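Local coordinates for protein mycobacterium tuberculosis paralogous family 11 (Mycobacterium smegmatis, PDB 4Y9I) that probably transfers electrons between the deazaflavin coenzyme F420 and quinones, as an F420H(2)-dependent reductase of the FMN-binding split-barrel type, at residues M38-G43 and S50-V55; R76-E81 and I108-V113. One frame throughout, in Å; residues are numbered along the deposited sequence.

Interaction 1. Residues M38-G43 and S50-V55; sequences MVASKG and SWYFNV
A40 and Y52 bring the two backbones closest, 6.3 Å between their CA atoms, where the end of strand 35-39 turns away through an inverse gamma turn centred on A40 and the first turn of helix 51-57 lies against it. The indole of W51 reaches across to the strand, and its six-membered ring meets three successive residues. The M38 chain bends at chi3 (77°), which brings its methyl over one face, with CE 4.1 Å from the centroid of the W51 six-membered ring, a CH-pi contact. SD stands obliquely, 5.2 Å from the same W51 centroid, and adds a Met-aromatic contact; M38 CB lies 3.8 Å from W51 CH2. At the ring edge, near its plane, V39 O approaches W51 CZ2 to 3.5 Å. A40 comes in obliquely, its CB 3.6 Å from W51 CH2 and 4.0 Å from Y52 CD1, bridging the two aromatic side chains. V25 and L27 of strand 22-32 and F111 of strand 110-113 also touch the indole. The contact thus seats the helix on the barrel through buried apolar and aromatic surfaces, holding by dispersion and shape rather than by direct polar bonds.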
loop_
_atom_site.group_PDB
_atom_site.type_symbol
_atom_site.label_atom_id
_atom_site.label_comp_id
_atom_site.label_asym_id
_atom_site.label_seq_id
_atom_site.Cartn_x
_atom_site.Cartn_y
_atom_site.Cartn_z
ATOM N N MET A 38 1.718 1.779 -0.518
ATOM C CA MET A 38 0.729 0.967 0.227
ATOM C C MET A 38 0.892 1.395 1.687
ATOM O O MET A 38 1.936 1.082 2.348
ATOM C CB MET A 38 1.058 -0.495 0.132
ATOM C CG MET A 38 1.046 -1.046 -1.310
ATOM S SD MET A 38 1.473 -2.782 -1.450
ATOM C CE MET A 38 -0.060 -3.477 -0.912
ATOM N N VAL A 39 -0.077 2.067 2.235
ATOM C CA VAL A 39 -0.042 2.476 3.670
ATOM C C VAL A 39 -0.655 1.344 4.477
ATOM O O VAL A 39 -1.814 0.995 4.321
ATOM C CB VAL A 39 -0.783 3.776 3.881
ATOM C CG1 VAL A 39 -0.833 4.134 5.367
ATOM C CG2 VAL A 39 -0.176 4.875 3.021
ATOM N N ALA A 40 0.192 0.698 5.315
ATOM C CA ALA A 40 -0.210 -0.476 6.098
ATOM C C ALA A 40 -0.914 -0.111 7.422
ATOM O O ALA A 40 -0.461 -0.472 8.486
ATOM C CB ALA A 40 1.016 -1.410 6.338
ATOM N N SER A 41 -1.986 0.682 7.299
ATOM C CA SER A 41 -2.863 0.941 8.407
ATOM C C SER A 41 -3.930 -0.071 8.364
ATOM O O SER A 41 -3.954 -0.915 7.486
ATOM C CB SER A 41 -3.409 2.314 8.339
ATOM O OG SER A 41 -3.999 2.578 7.097
ATOM N N LYS A 42 -4.804 -0.012 9.340
ATOM C CA LYS A 42 -5.911 -0.908 9.450
ATOM C C LYS A 42 -7.091 -0.111 10.018
ATOM O O LYS A 42 -7.689 -0.484 11.058
ATOM C CB LYS A 42 -5.622 -2.097 10.386
ATOM C CG LYS A 42 -6.542 -3.233 10.074
ATOM C CD LYS A 42 -6.503 -4.380 11.053
ATOM C CE LYS A 42 -7.854 -5.087 11.010
ATOM N NZ LYS A 42 -8.188 -5.710 9.741
ATOM N N GLY A 43 -7.393 0.997 9.390
ATOM C CA GLY A 43 -8.612 1.749 9.673
ATOM C C GLY A 43 -8.647 2.395 11.004
ATOM O O GLY A 43 -9.747 2.743 11.488
ATOM N N SER A 50 -3.852 -7.547 7.316
ATOM C CA SER A 50 -3.422 -8.945 7.156
ATOM C C SER A 50 -2.431 -9.070 5.968
ATOM O O SER A 50 -1.528 -9.901 5.935
ATOM C CB SER A 50 -4.651 -9.825 7.017
ATOM O OG SER A 50 -5.258 -9.558 5.762
ATOM N N TRP A 51 -2.484 -8.150 5.041
ATOM C CA TRP A 51 -1.573 -8.162 3.934
ATOM C C TRP A 51 -0.142 -7.718 4.245
ATOM O O TRP A 51 0.735 -7.906 3.413
ATOM C CB TRP A 51 -2.168 -7.368 2.765
ATOM C CG TRP A 51 -2.483 -5.925 3.062
ATOM C CD1 TRP A 51 -3.715 -5.385 3.328
ATOM C CD2 TRP A 51 -1.554 -4.801 3.050
ATOM N NE1 TRP A 51 -3.610 -4.022 3.492
ATOM C CE2 TRP A 51 -2.300 -3.634 3.338
ATOM C CE3 TRP A 51 -0.177 -4.675 2.804
ATOM C CZ2 TRP A 51 -1.695 -2.352 3.403
ATOM C CZ3 TRP A 51 0.398 -3.454 2.899
ATOM C CH2 TRP A 51 -0.355 -2.306 3.151
ATOM N N TYR A 52 0.087 -7.096 5.383
ATOM C CA TYR A 52 1.405 -6.566 5.706
ATOM C C TYR A 52 2.450 -7.698 5.674
ATOM O O TYR A 52 3.480 -7.560 5.023
ATOM C CB TYR A 52 1.377 -5.952 7.096
ATOM C CG TYR A 52 2.682 -5.617 7.673
ATOM C CD1 TYR A 52 3.360 -4.502 7.279
ATOM C CD2 TYR A 52 3.263 -6.428 8.652
ATOM C CE1 TYR A 52 4.546 -4.148 7.866
ATOM C CE2 TYR A 52 4.459 -6.089 9.227
ATOM C CZ TYR A 52 5.093 -4.965 8.819
ATOM O OH TYR A 52 6.332 -4.569 9.360
ATOM N N PHE A 53 2.186 -8.776 6.396
ATOM C CA PHE A 53 3.141 -9.879 6.390
ATOM C C PHE A 53 3.266 -10.562 5.017
ATOM O O PHE A 53 4.370 -10.968 4.651
ATOM C CB PHE A 53 2.858 -10.859 7.560
ATOM C CG PHE A 53 3.304 -10.300 8.927
ATOM C CD1 PHE A 53 4.608 -9.872 9.119
ATOM C CD2 PHE A 53 2.414 -10.204 9.964
ATOM C CE1 PHE A 53 5.037 -9.380 10.341
ATOM C CE2 PHE A 53 2.815 -9.731 11.204
ATOM C CZ PHE A 53 4.107 -9.313 11.398
ATOM N N ASN A 54 2.208 -10.538 4.243
ATOM C CA ASN A 54 2.258 -11.118 2.929
ATOM C C ASN A 54 3.202 -10.378 1.941
ATOM O O ASN A 54 3.924 -11.019 1.224
ATOM C CB ASN A 54 0.881 -11.140 2.277
ATOM C CG ASN A 54 -0.145 -11.979 2.972
ATOM O OD1 ASN A 54 0.155 -12.892 3.663
ATOM N ND2 ASN A 54 -1.435 -11.652 2.719
ATOM N N VAL A 55 3.166 -9.056 1.933
ATOM C CA VAL A 55 4.032 -8.325 1.028
ATOM C C VAL A 55 5.475 -8.378 1.519
ATOM O O VAL A 55 6.373 -8.147 0.732
ATOM C CB VAL A 55 3.569 -6.848 0.755
ATOM C CG1 VAL A 55 2.259 -6.866 0.011
ATOM C CG2 VAL A 55 3.431 -6.028 2.039
#

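Interaction 2. Residues R76-E81 and I108-V113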
loop_
_atom_site.group_PDB
_atom_site.type_symbol
_atom_site.label_atom_id
_atom_site.label_comp_id
_atom_site.label_asym_id
_atom_site.label_seq_id
_atom_site.Cartn_x
_atom_site.Cartn_y
_atom_site.Cartn_z
ATOM N N ARG A 76 8.573 -2.405 -1.294
ATOM C CA ARG A 76 9.711 -2.233 -0.376
ATOM C C ARG A 76 9.251 -1.357 0.799
ATOM O O ARG A 76 8.788 -0.221 0.604
ATOM C CB ARG A 76 10.866 -1.601 -1.160
ATOM C CG ARG A 76 12.016 -1.045 -0.341
ATOM C CD ARG A 76 13.185 -0.620 -1.253
ATOM N NE ARG A 76 12.888 0.469 -2.172
ATOM C CZ ARG A 76 12.980 1.758 -1.886
ATOM N NH1 ARG A 76 13.358 2.143 -0.668
ATOM N NH2 ARG A 76 12.714 2.663 -2.822
ATOM N N GLU A 77 9.452 -1.826 2.005
ATOM C CA GLU A 77 9.108 -1.071 3.185
ATOM C C GLU A 77 10.076 0.099 3.354
ATOM O O GLU A 77 11.305 -0.095 3.378
ATOM C CB GLU A 77 9.135 -1.977 4.442
ATOM C CG GLU A 77 8.561 -1.319 5.669
ATOM C CD GLU A 77 8.317 -2.256 6.816
ATOM O OE1 GLU A 77 8.657 -3.429 6.679
ATOM O OE2 GLU A 77 7.896 -1.791 7.899
ATOM N N LEU A 78 9.518 1.303 3.380
ATOM C CA LEU A 78 10.270 2.553 3.452
ATOM C C LEU A 78 10.740 2.840 4.860
ATOM O O LEU A 78 10.135 2.415 5.860
ATOM C CB LEU A 78 9.414 3.725 2.978
ATOM C CG LEU A 78 9.036 3.643 1.526
ATOM C CD1 LEU A 78 7.988 4.713 1.269
ATOM C CD2 LEU A 78 10.252 3.835 0.619
ATOM N N GLU A 79 11.855 3.564 4.887
ATOM C CA GLU A 79 12.496 3.999 6.125
ATOM C C GLU A 79 12.882 5.437 6.014
ATOM O O GLU A 79 13.025 5.991 4.910
ATOM C CB GLU A 79 13.768 3.169 6.371
ATOM C CG GLU A 79 13.572 1.675 6.260
ATOM C CD GLU A 79 14.812 0.870 6.688
ATOM O OE1 GLU A 79 14.860 0.354 7.843
ATOM O OE2 GLU A 79 15.733 0.793 5.866
ATOM N N GLY A 80 13.141 6.051 7.178
ATOM C CA GLY A 80 13.780 7.292 7.188
ATOM C C GLY A 80 13.090 8.427 6.510
ATOM O O GLY A 80 11.841 8.532 6.569
ATOM N N GLU A 81 13.906 9.287 5.886
ATOM C CA GLU A 81 13.368 10.437 5.149
ATOM C C GLU A 81 12.465 10.013 3.943
ATOM O O GLU A 81 11.532 10.733 3.576
ATOM C CB GLU A 81 14.509 11.376 4.713
ATOM C CG GLU A 81 15.167 12.015 5.941
ATOM C CD GLU A 81 16.349 12.975 5.689
ATOM O OE1 GLU A 81 17.077 12.845 4.664
ATOM O OE2 GLU A 81 16.561 13.842 6.586
ATOM N N ILE A 108 3.378 3.942 11.213
ATOM C CA ILE A 108 2.618 3.055 10.309
ATOM C C ILE A 108 3.540 2.673 9.132
ATOM O O ILE A 108 4.076 3.544 8.464
ATOM C CB ILE A 108 1.311 3.746 9.834
ATOM C CG1 ILE A 108 0.364 3.932 11.004
ATOM C CG2 ILE A 108 0.592 2.974 8.730
ATOM C CD1 ILE A 108 -0.762 4.901 10.761
ATOM N N PRO A 109 3.667 1.372 8.853
ATOM C CA PRO A 109 4.560 1.035 7.720
ATOM C C PRO A 109 4.003 1.588 6.423
ATOM O O PRO A 109 2.771 1.562 6.220
ATOM C CB PRO A 109 4.561 -0.490 7.701
ATOM C CG PRO A 109 4.154 -0.886 9.113
ATOM C CD PRO A 109 3.187 0.192 9.567
ATOM N N VAL A 110 4.904 1.992 5.523
ATOM C CA VAL A 110 4.547 2.424 4.158
ATOM C C VAL A 110 5.471 1.693 3.276
ATOM O O VAL A 110 6.717 1.805 3.431
ATOM C CB VAL A 110 4.687 3.941 3.959
ATOM C CG1 VAL A 110 4.230 4.369 2.613
ATOM C CG2 VAL A 110 3.921 4.629 5.108
ATOM N N PHE A 111 4.891 1.027 2.268
ATOM C CA PHE A 111 5.661 0.388 1.217
ATOM C C PHE A 111 5.623 1.231 -0.058
ATOM O O PHE A 111 4.550 1.688 -0.486
ATOM C CB PHE A 111 5.071 -0.998 0.879
ATOM C CG PHE A 111 5.112 -1.992 1.994
ATOM C CD1 PHE A 111 4.181 -1.939 3.015
ATOM C CD2 PHE A 111 6.122 -2.965 2.066
ATOM C CE1 PHE A 111 4.242 -2.828 4.073
ATOM C CE2 PHE A 111 6.186 -3.840 3.163
ATOM C CZ PHE A 111 5.234 -3.802 4.149
ATOM N N ILE A 112 6.738 1.389 -0.733
ATOM C CA ILE A 112 6.803 1.891 -2.124
ATOM C C ILE A 112 6.655 0.670 -3.071
ATOM O O ILE A 112 7.189 -0.399 -2.766
ATOM C CB ILE A 112 8.092 2.697 -2.419
ATOM C CG1 ILE A 112 7.941 3.466 -3.712
ATOM C CG2 ILE A 112 9.278 1.772 -2.428
ATOM C CD1 ILE A 112 9.055 4.461 -3.893
ATOM N N VAL A 113 5.905 0.873 -4.130
ATOM C CA VAL A 113 5.770 -0.152 -5.139
ATOM C C VAL A 113 6.336 0.390 -6.442
ATOM O O VAL A 113 5.869 1.323 -6.935
ATOM C CB VAL A 113 4.313 -0.615 -5.258
ATOM C CG1 VAL A 113 4.202 -1.681 -6.309
ATOM C CG2 VAL A 113 3.798 -1.135 -3.936
HETATM O O HOH W 1 7.532 2.233 6.757
#
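R76 and I112 form an antiparallel hydrogen-bonded pair, with R76 N to I112 O at 2.8 Å and I112 N to R76 O at 2.9 Å, joining strand 68-77 to strand 110-113 in the barrel. The ladder continues from L78 N to V110 O, 2.8 Å long. Between these rungs E77 and F111 make a non-hydrogen-bonded pair, where F111 CA leans on R76 O in a CA-H...O contact of 3.2 Å. On the face bearing E77 and F111, E77 CB packs against F111 CE2 at 3.7 Å, while the carboxylate extends alongside P109, OE2 lying near its CB. On the face of R76 and I112, the two side chains run side by side; the arginine chain bends at chi3 (64°), and I112 CG2 lies over one face of the guanidinium, offset toward its rim and 3.6 Å from R76 NH2. L78 crosses I112 at about a right angle, its CD2 3.8 Å from I112 CG2. Beyond the last direct rung, one water accepts from V110 N and donates to L78 O, carrying the pairing on as the strands part. Farther out, a salt bridge from R76 NE to E114 helps position the guanidinium, and W86 of helix 80-93 touches both L78 and I112. Backbone bonds therefore set the register, whereas the exposed arginine lays its guanidinium on I112 CG2 while its charge is paired with E114.

The centres of the two interactions lie 11 Å apart in one antiparallel six-stranded barrel, and they come in series along the chain: residues 38-55 complete interaction 1 before residues 76-113 form interaction 2. Strands 35-39 and 110-113 are neighbours, joined by probable hydrogen bonds from M38 N to F111 O and from A40 N to P109 O. Strand 110-113, at the end of the chain, is thus inserted between 35-39 and 68-77, joining the earlier and later strands of the sheet. Y52 extends the connection by packing on P109 and E77, while F111 touches both M38 and W51. Together the contacts set helix 51-57 against the barrel and fix strand 110-113 between its two neighbours.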